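Glutathione peroxidase (Schistosoma mansoni, PDB 2V1M) catalyses the reduction of hydrogen peroxide to water by two molecules of glutathione, which are joined as glutathione disulfide. Local coordinates at residues 52-56 with 154-159; 74-78 with 130-134; 79-83 with 101-105; 117-123 with 143-148. The contacts are given in a common frame with arbitrary orientation. Where two conformers were deposited one is given. Residues are numbered along the deposited sequence.

Contact 1. Residues 52-56 with 154-159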
loop_
_atom_site.group_PDB
_atom_site.type_symbol
_atom_site.label_atom_id
_atom_site.label_comp_id
_atom_site.label_asym_id
_atom_site.label_seq_id
_atom_site.Cartn_x
_atom_site.Cartn_y
_atom_site.Cartn_z
ATOM N N GLN A 52 4.492 6.513 -10.827
ATOM C CA GLN A 52 3.486 7.465 -10.364
ATOM C C GLN A 52 3.494 7.559 -8.828
ATOM O O GLN A 52 3.298 8.654 -8.292
ATOM C CB GLN A 52 2.104 7.099 -10.860
ATOM C CG GLN A 52 1.981 7.283 -12.380
ATOM C CD GLN A 52 0.556 7.176 -12.887
ATOM O OE1 GLN A 52 -0.403 7.075 -12.129
ATOM N NE2 GLN A 52 0.407 7.224 -14.192
ATOM N N LEU A 53 3.642 6.424 -8.138
ATOM C CA LEU A 53 3.705 6.488 -6.670
ATOM C C LEU A 53 4.871 7.342 -6.180
ATOM O O LEU A 53 4.747 8.085 -5.211
ATOM C CB LEU A 53 3.731 5.087 -6.052
ATOM C CG LEU A 53 2.439 4.293 -6.242
ATOM C CD1 LEU A 53 2.715 2.816 -5.883
ATOM C CD2 LEU A 53 1.330 4.845 -5.319
ATOM N N GLN A 54 6.041 7.192 -6.813
ATOM C CA GLN A 54 7.201 7.994 -6.388
ATOM C C GLN A 54 6.963 9.490 -6.664
ATOM O O GLN A 54 7.361 10.343 -5.842
ATOM C CB GLN A 54 8.473 7.474 -7.075
ATOM C CG GLN A 54 9.689 8.333 -6.796
ATOM C CD GLN A 54 10.001 8.579 -5.360
ATOM O OE1 GLN A 54 9.637 7.788 -4.458
ATOM N NE2 GLN A 54 10.700 9.712 -5.109
ATOM N N GLU A 55 6.341 9.816 -7.797
ATOM C CA GLU A 55 5.973 11.212 -8.066
ATOM C C GLU A 55 4.969 11.728 -7.031
ATOM O O GLU A 55 5.053 12.883 -6.583
ATOM C CB GLU A 55 5.422 11.352 -9.489
ATOM C CG GLU A 55 6.468 11.186 -10.581
ATOM C CD GLU A 55 6.008 10.418 -11.849
ATOM O OE1 GLU A 55 4.797 10.263 -12.092
ATOM O OE2 GLU A 55 6.881 9.945 -12.631
ATOM N N MET A 56 3.988 10.909 -6.686
ATOM C CA MET A 56 3.016 11.374 -5.711
ATOM C C MET A 56 3.606 11.520 -4.321
ATOM O O MET A 56 3.276 12.488 -3.630
ATOM C CB MET A 56 1.815 10.460 -5.678
ATOM C CG MET A 56 1.016 10.489 -6.955
ATOM S SD MET A 56 -0.244 9.200 -7.065
ATOM C CE MET A 56 -1.374 9.778 -5.795
ATOM N N ALA A 154 -4.823 4.066 -12.148
ATOM C CA ALA A 154 -3.560 4.771 -12.091
ATOM C C ALA A 154 -3.431 5.484 -10.743
ATOM O O ALA A 154 -4.370 6.155 -10.326
ATOM C CB ALA A 154 -3.496 5.804 -13.216
ATOM N N PRO A 155 -2.244 5.421 -10.094
ATOM C CA PRO A 155 -2.100 6.166 -8.833
ATOM C C PRO A 155 -2.485 7.632 -8.978
ATOM O O PRO A 155 -3.105 8.197 -8.085
ATOM C CB PRO A 155 -0.621 5.961 -8.480
ATOM C CG PRO A 155 -0.311 4.545 -9.038
ATOM C CD PRO A 155 -1.100 4.499 -10.354
ATOM N N TYR A 156 -2.140 8.265 -10.099
ATOM C CA TYR A 156 -2.476 9.671 -10.281
ATOM C C TYR A 156 -3.970 9.938 -10.159
ATOM O O TYR A 156 -4.367 11.043 -9.752
ATOM C CB TYR A 156 -1.988 10.163 -11.643
ATOM C CG TYR A 156 -0.525 10.402 -11.780
ATOM C CD1 TYR A 156 0.314 10.440 -10.672
ATOM C CD2 TYR A 156 0.022 10.638 -13.029
ATOM C CE1 TYR A 156 1.654 10.725 -10.795
ATOM C CE2 TYR A 156 1.382 10.903 -13.179
ATOM C CZ TYR A 156 2.181 10.947 -12.043
ATOM O OH TYR A 156 3.514 11.217 -12.201
ATOM N N ASP A 157 -4.794 8.980 -10.532
ATOM C CA ASP A 157 -6.242 9.180 -10.452
ATOM C C ASP A 157 -6.787 9.145 -9.041
ATOM O O ASP A 157 -7.977 9.434 -8.832
ATOM C CB ASP A 157 -6.946 8.185 -11.337
ATOM C CG ASP A 157 -6.692 8.466 -12.834
ATOM O OD1 ASP A 157 -6.291 9.590 -13.178
ATOM O OD2 ASP A 157 -6.962 7.599 -13.654
ATOM N N ILE A 158 -5.932 8.834 -8.070
ATOM C CA ILE A 158 -6.308 8.823 -6.651
ATOM C C ILE A 158 -5.961 10.174 -5.990
ATOM O O ILE A 158 -6.376 10.453 -4.853
ATOM C CB ILE A 158 -5.595 7.635 -5.948
ATOM C CG1 ILE A 158 -5.962 6.331 -6.656
ATOM C CG2 ILE A 158 -5.962 7.548 -4.455
ATOM C CD1 ILE A 158 -5.164 5.135 -6.186
ATOM N N GLU A 159 -5.223 11.032 -6.696
ATOM C CA GLU A 159 -4.697 12.232 -6.056
ATOM C C GLU A 159 -5.810 13.171 -5.570
ATOM O O GLU A 159 -5.674 13.755 -4.497
ATOM C CB GLU A 159 -3.774 12.951 -7.040
ATOM C CG GLU A 159 -2.953 14.009 -6.386
ATOM C CD GLU A 159 -1.641 14.290 -7.094
ATOM O OE1 GLU A 159 -1.027 13.384 -7.702
ATOM O OE2 GLU A 159 -1.236 15.460 -7.014
#

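Contact 2. Residues 74-78 with 130-134. With SO4 (sulfate ion), chain B.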
loop_
_atom_site.group_PDB
_atom_site.type_symbol
_atom_site.label_atom_id
_atom_site.label_comp_id
_atom_site.label_asym_id
_atom_site.label_seq_id
_atom_site.Cartn_x
_atom_site.Cartn_y
_atom_site.Cartn_z
ATOM N N GLN A 74 1.214 -13.574 -4.521
ATOM C CA GLN A 74 0.026 -14.388 -4.760
ATOM C C GLN A 74 -0.540 -14.271 -6.164
ATOM O O GLN A 74 -1.495 -15.003 -6.473
ATOM C CB GLN A 74 -1.059 -14.086 -3.727
ATOM C CG GLN A 74 -0.672 -14.573 -2.356
ATOM C CD GLN A 74 -1.790 -14.351 -1.361
ATOM O OE1 GLN A 74 -2.185 -13.208 -1.091
ATOM N NE2 GLN A 74 -2.338 -15.455 -0.830
ATOM N N PHE A 75 -0.003 -13.383 -7.018
ATOM C CA PHE A 75 -0.621 -13.067 -8.300
ATOM C C PHE A 75 0.358 -13.373 -9.436
ATOM O O PHE A 75 1.204 -12.550 -9.768
ATOM C CB PHE A 75 -1.109 -11.612 -8.305
ATOM C CG PHE A 75 -2.050 -11.310 -7.160
ATOM C CD1 PHE A 75 -3.344 -11.857 -7.146
ATOM C CD2 PHE A 75 -1.604 -10.591 -6.065
ATOM C CE1 PHE A 75 -4.188 -11.609 -6.064
ATOM C CE2 PHE A 75 -2.462 -10.336 -4.993
ATOM C CZ PHE A 75 -3.764 -10.853 -5.005
ATOM N N GLY A 76 0.187 -14.555 -10.009
ATOM C CA GLY A 76 0.983 -14.923 -11.165
ATOM C C GLY A 76 2.462 -15.142 -10.872
ATOM O O GLY A 76 3.288 -15.115 -11.786
ATOM N N GLY A 77 2.810 -15.359 -9.612
ATOM C CA GLY A 77 4.226 -15.510 -9.224
ATOM C C GLY A 77 5.048 -14.284 -9.651
ATOM O O GLY A 77 6.233 -14.406 -10.009
ATOM N N GLN A 78 4.456 -13.090 -9.524
ATOM C CA GLN A 78 5.087 -11.869 -10.014
ATOM C C GLN A 78 5.921 -11.104 -8.989
ATOM O O GLN A 78 6.508 -10.063 -9.330
ATOM C CB GLN A 78 4.047 -10.986 -10.705
ATOM C CG GLN A 78 3.551 -11.651 -11.960
ATOM C CD GLN A 78 2.422 -10.888 -12.668
ATOM O OE1 GLN A 78 1.883 -9.896 -12.183
ATOM N NE2 GLN A 78 2.049 -11.366 -13.849
ATOM N N ILE A 130 -8.573 -9.429 -3.024
ATOM C CA ILE A 130 -7.697 -8.593 -3.855
ATOM C C ILE A 130 -7.565 -9.303 -5.212
ATOM O O ILE A 130 -7.323 -10.524 -5.267
ATOM C CB ILE A 130 -6.320 -8.395 -3.195
ATOM C CG1 ILE A 130 -6.428 -7.838 -1.772
ATOM C CG2 ILE A 130 -5.405 -7.560 -4.085
ATOM C CD1 ILE A 130 -7.216 -6.531 -1.670
ATOM N N LYS A 131 -7.720 -8.545 -6.292
ATOM C CA LYS A 131 -7.820 -9.181 -7.593
ATOM C C LYS A 131 -6.513 -9.355 -8.340
ATOM O O LYS A 131 -6.387 -10.290 -9.139
ATOM C CB LYS A 131 -8.789 -8.429 -8.469
ATOM C CG LYS A 131 -10.216 -8.585 -8.014
ATOM C CD LYS A 131 -11.116 -7.622 -8.790
ATOM C CE LYS A 131 -12.594 -7.815 -8.505
ATOM N NZ LYS A 131 -12.922 -7.705 -7.068
ATOM N N TRP A 132 -5.535 -8.490 -8.098
ATOM C CA TRP A 132 -4.226 -8.628 -8.735
ATOM C C TRP A 132 -3.246 -7.724 -7.981
ATOM O O TRP A 132 -3.611 -7.059 -6.996
ATOM C CB TRP A 132 -4.282 -8.307 -10.263
ATOM C CG TRP A 132 -3.186 -8.978 -11.030
ATOM C CD1 TRP A 132 -2.139 -8.378 -11.679
ATOM C CD2 TRP A 132 -2.992 -10.392 -11.190
ATOM N NE1 TRP A 132 -1.312 -9.337 -12.236
ATOM C CE2 TRP A 132 -1.806 -10.578 -11.940
ATOM C CE3 TRP A 132 -3.721 -11.542 -10.790
ATOM C CZ2 TRP A 132 -1.335 -11.854 -12.309
ATOM C CZ3 TRP A 132 -3.249 -12.812 -11.167
ATOM C CH2 TRP A 132 -2.060 -12.945 -11.916
ATOM N N ASN A 133 -2.003 -7.694 -8.454
ATOM C CA ASN A 133 -1.036 -6.719 -7.941
ATOM C C ASN A 133 -1.552 -5.292 -8.145
ATOM O O ASN A 133 -2.250 -4.986 -9.110
ATOM C CB ASN A 133 0.302 -6.919 -8.637
ATOM C CG ASN A 133 0.750 -8.357 -8.617
ATOM O OD1 ASN A 133 0.947 -8.957 -7.548
ATOM N ND2 ASN A 133 0.879 -8.941 -9.811
ATOM N N PHE A 134 -1.106 -4.402 -7.253
ATOM C CA PHE A 134 -1.330 -2.961 -7.344
ATOM C C PHE A 134 -2.767 -2.526 -7.099
ATOM O O PHE A 134 -3.207 -1.522 -7.643
ATOM C CB PHE A 134 -0.755 -2.359 -8.635
ATOM C CG PHE A 134 0.740 -2.560 -8.736
ATOM C CD1 PHE A 134 1.613 -1.788 -7.973
ATOM C CD2 PHE A 134 1.285 -3.514 -9.604
ATOM C CE1 PHE A 134 2.981 -1.943 -8.055
ATOM C CE2 PHE A 134 2.661 -3.678 -9.674
ATOM C CZ PHE A 134 3.522 -2.921 -8.924
HETATM S S SO4 B . -11.324 -4.325 -6.643
HETATM O O1 SO4 B . -11.680 -5.574 -5.889
HETATM O O2 SO4 B . -12.436 -4.066 -7.584
HETATM O O3 SO4 B . -11.205 -3.240 -5.649
HETATM O O4 SO4 B . -10.100 -4.535 -7.415
HETATM O O HOH W 1 2.247 -11.528 -7.104
#

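Contact 3. Residues 79-83 with 101-105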
loop_
_atom_site.group_PDB
_atom_site.type_symbol
_atom_site.label_atom_id
_atom_site.label_comp_id
_atom_site.label_asym_id
_atom_site.label_seq_id
_atom_site.Cartn_x
_atom_site.Cartn_y
_atom_site.Cartn_z
ATOM N N GLU A 79 6.068 -11.649 -7.773
ATOM C CA GLU A 79 7.001 -11.115 -6.782
ATOM C C GLU A 79 7.824 -12.263 -6.194
ATOM O O GLU A 79 7.777 -12.547 -5.014
ATOM C CB GLU A 79 6.251 -10.349 -5.689
ATOM C CG GLU A 79 7.170 -9.536 -4.751
ATOM C CD GLU A 79 7.639 -8.244 -5.391
ATOM O OE1 GLU A 79 8.334 -8.309 -6.445
ATOM O OE2 GLU A 79 7.292 -7.148 -4.876
ATOM N N PRO A 80 8.611 -12.962 -7.054
ATOM C CA PRO A 80 9.338 -14.143 -6.566
ATOM C C PRO A 80 10.563 -13.829 -5.726
ATOM O O PRO A 80 11.039 -14.729 -4.999
ATOM C CB PRO A 80 9.735 -14.871 -7.869
ATOM C CG PRO A 80 9.918 -13.695 -8.843
ATOM C CD PRO A 80 8.758 -12.784 -8.510
ATOM N N TRP A 81 11.131 -12.626 -5.846
ATOM C CA TRP A 81 12.407 -12.331 -5.203
ATOM C C TRP A 81 12.234 -12.132 -3.694
ATOM O O TRP A 81 11.139 -11.872 -3.185
ATOM C CB TRP A 81 13.032 -11.068 -5.803
ATOM C CG TRP A 81 13.194 -11.093 -7.299
ATOM C CD1 TRP A 81 13.389 -12.195 -8.107
ATOM C CD2 TRP A 81 13.167 -9.962 -8.171
ATOM N NE1 TRP A 81 13.467 -11.808 -9.437
ATOM C CE2 TRP A 81 13.338 -10.442 -9.498
ATOM C CE3 TRP A 81 12.991 -8.589 -7.967
ATOM C CZ2 TRP A 81 13.327 -9.581 -10.607
ATOM C CZ3 TRP A 81 12.976 -7.738 -9.065
ATOM C CH2 TRP A 81 13.150 -8.235 -10.368
ATOM N N ALA A 82 13.356 -12.234 -2.986
ATOM C CA ALA A 82 13.369 -11.913 -1.566
ATOM C C ALA A 82 13.515 -10.400 -1.374
ATOM O O ALA A 82 13.810 -9.629 -2.312
ATOM C CB ALA A 82 14.486 -12.693 -0.828
ATOM N N GLU A 83 13.376 -9.980 -0.121
ATOM C CA GLU A 83 13.272 -8.559 0.217
ATOM C C GLU A 83 14.482 -7.764 -0.246
ATOM O O GLU A 83 14.316 -6.655 -0.746
ATOM C CB GLU A 83 13.078 -8.384 1.729
ATOM C CG GLU A 83 11.653 -8.678 2.201
ATOM C CD GLU A 83 11.215 -10.133 2.269
ATOM O OE1 GLU A 83 12.043 -11.083 2.099
ATOM O OE2 GLU A 83 9.997 -10.372 2.529
ATOM N N PHE A 101 7.796 -2.573 2.533
ATOM C CA PHE A 101 7.621 -3.628 3.544
ATOM C C PHE A 101 8.102 -4.979 3.070
ATOM O O PHE A 101 8.376 -5.204 1.894
ATOM C CB PHE A 101 6.160 -3.635 4.032
ATOM C CG PHE A 101 5.827 -2.339 4.758
ATOM C CD1 PHE A 101 6.035 -2.239 6.132
ATOM C CD2 PHE A 101 5.456 -1.184 4.041
ATOM C CE1 PHE A 101 5.815 -1.026 6.816
ATOM C CE2 PHE A 101 5.264 0.011 4.699
ATOM C CZ PHE A 101 5.467 0.104 6.087
ATOM N N SER A 102 8.232 -5.910 4.021
ATOM C CA SER A 102 8.467 -7.287 3.678
ATOM C C SER A 102 7.220 -7.931 3.048
ATOM O O SER A 102 6.073 -7.486 3.205
ATOM C CB SER A 102 8.907 -8.084 4.926
ATOM O OG SER A 102 10.236 -7.772 5.311
ATOM N N LYS A 103 7.491 -9.010 2.320
ATOM C CA LYS A 103 6.451 -9.713 1.557
ATOM C C LYS A 103 5.421 -10.337 2.504
ATOM O O LYS A 103 5.752 -10.899 3.575
ATOM C CB LYS A 103 7.143 -10.727 0.641
ATOM C CG LYS A 103 6.237 -11.441 -0.362
ATOM C CD LYS A 103 6.942 -12.595 -1.055
ATOM C CE LYS A 103 8.167 -12.121 -1.837
ATOM N NZ LYS A 103 8.773 -13.246 -2.609
ATOM N N ILE A 104 4.150 -10.233 2.101
ATOM C CA ILE A 104 3.011 -10.765 2.823
ATOM C C ILE A 104 2.052 -11.421 1.846
ATOM O O ILE A 104 2.174 -11.309 0.606
ATOM C CB ILE A 104 2.270 -9.659 3.592
ATOM C CG1 ILE A 104 1.750 -8.573 2.642
ATOM C CG2 ILE A 104 3.168 -9.102 4.731
ATOM C CD1 ILE A 104 0.683 -7.653 3.266
ATOM N N LYS A 105 1.045 -12.071 2.412
ATOM C CA LYS A 105 -0.159 -12.480 1.655
ATOM C C LYS A 105 -1.261 -11.449 1.941
ATOM O O LYS A 105 -1.350 -10.867 3.042
ATOM C CB LYS A 105 -0.603 -13.875 2.066
ATOM C CG LYS A 105 0.400 -14.923 1.547
ATOM C CD LYS A 105 0.064 -16.316 2.086
ATOM C CE LYS A 105 1.002 -17.323 1.432
ATOM N NZ LYS A 105 0.595 -18.711 1.737
HETATM O O HOH W 2 8.354 -11.826 4.094
#

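Contact 4. Residues 117-123 with 143-148. With SO4 (sulfate ion), chain B; SO4 (sulfate ion), chain C.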
loop_
_atom_site.group_PDB
_atom_site.type_symbol
_atom_site.label_atom_id
_atom_site.label_comp_id
_atom_site.label_asym_id
_atom_site.label_seq_id
_atom_site.Cartn_x
_atom_site.Cartn_y
_atom_site.Cartn_z
ATOM N N PHE A 117 -8.135 -6.636 7.681
ATOM C CA PHE A 117 -8.816 -5.422 8.131
ATOM C C PHE A 117 -9.219 -4.534 6.952
ATOM O O PHE A 117 -10.381 -4.056 6.885
ATOM C CB PHE A 117 -7.919 -4.656 9.111
ATOM C CG PHE A 117 -8.502 -3.354 9.553
ATOM C CD1 PHE A 117 -9.589 -3.320 10.458
ATOM C CD2 PHE A 117 -7.989 -2.141 9.080
ATOM C CE1 PHE A 117 -10.117 -2.113 10.878
ATOM C CE2 PHE A 117 -8.532 -0.924 9.510
ATOM C CZ PHE A 117 -9.589 -0.920 10.416
ATOM N N LEU A 118 -8.286 -4.223 6.053
ATOM C CA LEU A 118 -8.599 -3.346 4.913
ATOM C C LEU A 118 -9.808 -3.898 4.143
ATOM O O LEU A 118 -10.748 -3.158 3.828
ATOM C CB LEU A 118 -7.393 -3.233 3.994
ATOM C CG LEU A 118 -6.192 -2.464 4.582
ATOM C CD1 LEU A 118 -5.013 -2.608 3.623
ATOM C CD2 LEU A 118 -6.539 -0.987 4.796
ATOM N N LYS A 119 -9.763 -5.188 3.820
ATOM C CA LYS A 119 -10.854 -5.817 3.055
ATOM C C LYS A 119 -12.162 -5.849 3.850
ATOM O O LYS A 119 -13.231 -5.831 3.243
ATOM C CB LYS A 119 -10.461 -7.227 2.624
ATOM C CG LYS A 119 -9.342 -7.272 1.592
ATOM C CD LYS A 119 -9.119 -8.679 1.049
ATOM C CE LYS A 119 -8.640 -9.646 2.104
ATOM N NZ LYS A 119 -8.532 -10.996 1.526
ATOM N N SER A 120 -12.076 -5.861 5.185
ATOM C CA SER A 120 -13.299 -5.848 6.005
ATOM C C SER A 120 -13.969 -4.468 5.998
ATOM O O SER A 120 -15.149 -4.353 6.386
ATOM C CB SER A 120 -13.016 -6.252 7.453
ATOM O OG SER A 120 -12.438 -5.213 8.207
ATOM N N ARG A 121 -13.226 -3.422 5.598
ATOM C CA ARG A 121 -13.737 -2.049 5.621
ATOM C C ARG A 121 -14.198 -1.528 4.264
ATOM O O ARG A 121 -15.063 -0.627 4.254
ATOM C CB ARG A 121 -12.703 -1.083 6.243
ATOM C CG ARG A 121 -12.460 -1.298 7.730
ATOM C CD ARG A 121 -13.738 -1.008 8.545
ATOM N NE ARG A 121 -13.516 -0.970 9.991
ATOM C CZ ARG A 121 -13.069 0.091 10.661
ATOM N NH1 ARG A 121 -12.805 1.232 10.037
ATOM N NH2 ARG A 121 -12.913 -0.004 11.982
ATOM N N GLN A 122 -13.584 -2.012 3.175
ATOM C CA GLN A 122 -13.959 -1.541 1.835
ATOM C C GLN A 122 -14.047 -2.727 0.900
ATOM O O GLN A 122 -13.035 -3.423 0.663
ATOM C CB GLN A 122 -12.928 -0.544 1.285
ATOM C CG GLN A 122 -12.969 0.815 1.950
ATOM C CD GLN A 122 -14.280 1.549 1.674
ATOM O OE1 GLN A 122 -15.073 1.825 2.618
ATOM N NE2 GLN A 122 -14.584 1.835 0.444
ATOM N N HIS A 123 -15.251 -2.942 0.385
ATOM C CA HIS A 123 -15.542 -4.068 -0.497
ATOM C C HIS A 123 -15.012 -3.795 -1.914
ATOM O O HIS A 123 -15.079 -2.663 -2.423
ATOM C CB HIS A 123 -17.038 -4.294 -0.549
ATOM C CG HIS A 123 -17.400 -5.663 -1.060
ATOM N ND1 HIS A 123 -17.446 -5.946 -2.408
ATOM C CD2 HIS A 123 -17.707 -6.822 -0.421
ATOM C CE1 HIS A 123 -17.788 -7.212 -2.581
ATOM N NE2 HIS A 123 -17.940 -7.772 -1.393
ATOM N N GLY A 143 -6.906 6.762 10.505
ATOM C CA GLY A 143 -6.577 5.359 10.334
ATOM C C GLY A 143 -7.727 4.511 9.790
ATOM O O GLY A 143 -7.677 3.280 9.870
ATOM N N GLN A 144 -8.740 5.175 9.220
ATOM C CA GLN A 144 -9.942 4.494 8.704
ATOM C C GLN A 144 -9.803 4.299 7.194
ATOM O O GLN A 144 -9.640 5.276 6.452
ATOM C CB GLN A 144 -11.186 5.334 8.993
ATOM C CG GLN A 144 -11.288 5.748 10.460
ATOM C CD GLN A 144 -11.385 4.550 11.368
ATOM O OE1 GLN A 144 -12.359 3.802 11.295
ATOM N NE2 GLN A 144 -10.386 4.334 12.208
ATOM N N PRO A 145 -9.883 3.047 6.710
ATOM C CA PRO A 145 -9.890 2.806 5.231
ATOM C C PRO A 145 -11.239 3.257 4.657
ATOM O O PRO A 145 -12.295 2.697 4.996
ATOM C CB PRO A 145 -9.698 1.296 5.100
ATOM C CG PRO A 145 -9.199 0.837 6.485
ATOM C CD PRO A 145 -9.916 1.762 7.448
ATOM N N VAL A 146 -11.193 4.283 3.801
ATOM C CA VAL A 146 -12.414 4.883 3.293
ATOM C C VAL A 146 -12.564 4.774 1.783
ATOM O O VAL A 146 -13.643 5.172 1.275
ATOM C CB VAL A 146 -12.641 6.327 3.784
ATOM C CG1 VAL A 146 -12.793 6.360 5.298
ATOM C CG2 VAL A 146 -11.506 7.243 3.315
ATOM N N LYS A 147 -11.573 4.237 1.047
ATOM C CA LYS A 147 -11.780 3.992 -0.371
ATOM C C LYS A 147 -10.839 2.888 -0.790
ATOM O O LYS A 147 -9.733 2.732 -0.241
ATOM C CB LYS A 147 -11.593 5.250 -1.221
ATOM C CG LYS A 147 -12.316 5.163 -2.580
ATOM C CD LYS A 147 -12.731 6.538 -3.088
ATOM C CE LYS A 147 -13.240 6.481 -4.511
ATOM N NZ LYS A 147 -13.550 7.844 -5.030
ATOM N N ARG A 148 -11.252 2.147 -1.812
ATOM C CA ARG A 148 -10.482 1.053 -2.384
ATOM C C ARG A 148 -10.511 1.193 -3.904
ATOM O O ARG A 148 -11.571 1.500 -4.505
ATOM C CB ARG A 148 -11.144 -0.279 -1.987
ATOM C CG ARG A 148 -10.563 -1.514 -2.618
ATOM C CD ARG A 148 -11.333 -2.747 -2.111
ATOM N NE ARG A 148 -10.925 -3.949 -2.825
ATOM C CZ ARG A 148 -11.075 -5.185 -2.350
ATOM N NH1 ARG A 148 -11.539 -5.397 -1.105
ATOM N NH2 ARG A 148 -10.731 -6.225 -3.108
HETATM S S SO4 B . -11.324 -4.325 -6.643
HETATM O O1 SO4 B . -11.680 -5.574 -5.889
HETATM O O2 SO4 B . -12.436 -4.066 -7.584
HETATM O O3 SO4 B . -11.205 -3.240 -5.649
HETATM O O4 SO4 B . -10.100 -4.535 -7.415
HETATM S S SO4 C . -17.750 -11.657 -1.311
HETATM O O1 SO4 C . -18.543 -12.791 -1.801
HETATM O O2 SO4 C . -18.293 -10.443 -1.938
HETATM O O3 SO4 C . -17.922 -11.605 0.144
HETATM O O4 SO4 C . -16.334 -11.797 -1.661
HETATM O O HOH W 3 -13.294 2.347 7.595
#

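Contact 1. Residues 52-56 with 154-159
The docking of a helix against the turn that leads into the C-terminal helix is illustrated by helix 46-60 and the loop before helix 159-167. Gln52 reaches across with its side chain, and OE1 accepts a hydrogen bond from the backbone N of Tyr156 (2.9 Å, nearly straight at 168°). The same side chain passes under the tyrosine ring: Gln52 CG lies 3.6 Å from the Tyr156 ring centroid, 8° off the normal, a CH-pi contact. In the conformer given, Met56 meets the ring at its edge instead, SD standing 5.2 Å from the Tyr156 centroid in a Met-aromatic contact, while SD also packs on Pro155 CB at 3.6 Å. In the thioredoxin fold of this family such helices lie on a central sheet, and here Leu53 and Ile158 both touch Leu35 of strand 33-39; Leu53 CD2 also reaches Pro155 CB at 3.9 Å. The Glu55 OE1 to Tyr156 OH separation of 1.6 Å is too short for a hydrogen bond; Glu55 is modelled in two conformers, and no interaction follows from it. Glu159 packs against Met56 CG through OE1 at 3.6 Å and forms a salt bridge with Arg59 of helix 46-60.

Contact 2. Residues 74-78 with 130-134
Two irregular loops meet here at the probable active site, one following strand 65-71 and the other preceding strand 136-139. Phe75 is buried between them: its CB sits 3.5 Å from the centroid of the six-membered ring of Trp132, 9° off the normal, a CH-pi contact, and its CZ touches Ile130 CG2 at 3.8 Å. Gly76 lies against the indole, its N 3.4 Å from Trp132 CH2; a beta carbon there would clash with the ring, and the positive phi also suits glycine. Gln78 OE1 receives a weak hydrogen bond from Trp132 NE1 (3.2 Å). Gln78, Trp132 and Asn133 recall the catalytic tetrad of glutathione peroxidases, and Trp132 NE1 (weakly) and Asn133 ND2 also donate to the cysteinesulfonic acid at position 43, the active-site residue by similarity. Water 1 bridges the loops, accepting from Phe75 N and donating to Asn133 OD1, each at 2.9 Å. On the outer side, Lys131 NZ donates to sulfate O1 at 2.7 Å, the ion probably coming from the crystallisation liquor.

Contact 3. Residues 79-83 with 101-105
A lysine ammonium group can bind backbone carbonyls instead of a carboxylate, and Lys103 is a clear example. In the conformer given, its long side chain, kinked at chi3 (m), crosses to the loop before helix 83-94, where NZ donates to two backbone carbonyls, Glu79 O at 2.7 Å and Trp81 O at 2.8 Å. The backbone bends through Pro80, so that both oxygens converge on one ammonium group. The return path is equally direct. Glu83, the first residue of the helix after Ala82 at the N-cap position, uses its carboxylate OE2 to accept from Lys103 N at 2.9 Å, with an angle of 164°. Water 2 also bridges this end, donating both to Glu83 OE2 (2.7 Å) and to Lys103 O (2.8 Å), so the backbone NH and carbonyl of Lys103 are both linked to the same carboxylate oxygen.

Other polar groups have partners outside the two segments. Glu79 turns its OE1 to Cys41 N, and its own N donates to Asn73 OD1; Ser102 OG bonds to Asp18 O, on the side where the backbone of Ser102 also pairs with Lys17. Lys103 NZ and Glu83 OE2 stand 6.0 Å apart, too far for a salt bridge. The ammonium thus meets two carbonyls, and OE2 one backbone NH and water 2: a chemistry that ties each side chain to the opposite backbone without pairing the two charges directly.

Contact 4. Residues 117-123 with 143-148
A classic beta bulge is the odd feature of this contact: Val146 and Lys147 both face Leu138 of the adjacent antiparallel strand 136-139. Their side chains point away from the helix, while those of Pro145 and Arg148, just before and after, point toward it. Pro145 CG fits against Phe117 CE2 and Leu118 CD2, each at 3.6 Å. Gln122 CB packs on Arg148 CB at 3.7 Å, and Arg148 NH1 donates to Gln122 O at 3.0 Å. The other end is held by Arg121 NH1, which donates to Gln144 OE1 (2.9 Å) and, at 2.7 Å, to water 3, itself a donor to Pro145 O. Arg148 NE also donates to O3 of the chain B sulfate at 2.9 Å, an ion shared with Lys131 and Thr125. Helix 117-121 crosses strand 145-148 at 79°, their axes 8.4 Å apart, with Leu118 resting also on Phe137 of the neighbouring strand. This is a helix packed across the antiparallel edge of the mixed sheet in a thioredoxin-type fold.

In the fold
Along the chain contact 1 is the outermost pairing, its segments enclosing all the others. Contact 3 lies within the span of contact 2, whereas contacts 2 and 4 interlock, their segments alternating. In space contacts 2 and 3 are the closest, with centres 12 Å apart, and touch through Gln74 and Lys105; contact 2 also touches contact 4 through Ile130, and both reach one sulfate. Contact 1 touches none of them, its centre 19 to 22 Å from theirs. Contact 1 joins helix 46-60 to the turn before helix 159-167 over strand 33-39, and contact 4 packs a helix on edge strand 145-149 of the same mixed sheet; the loops of contacts 2 and 3 converge instead near the probable active site.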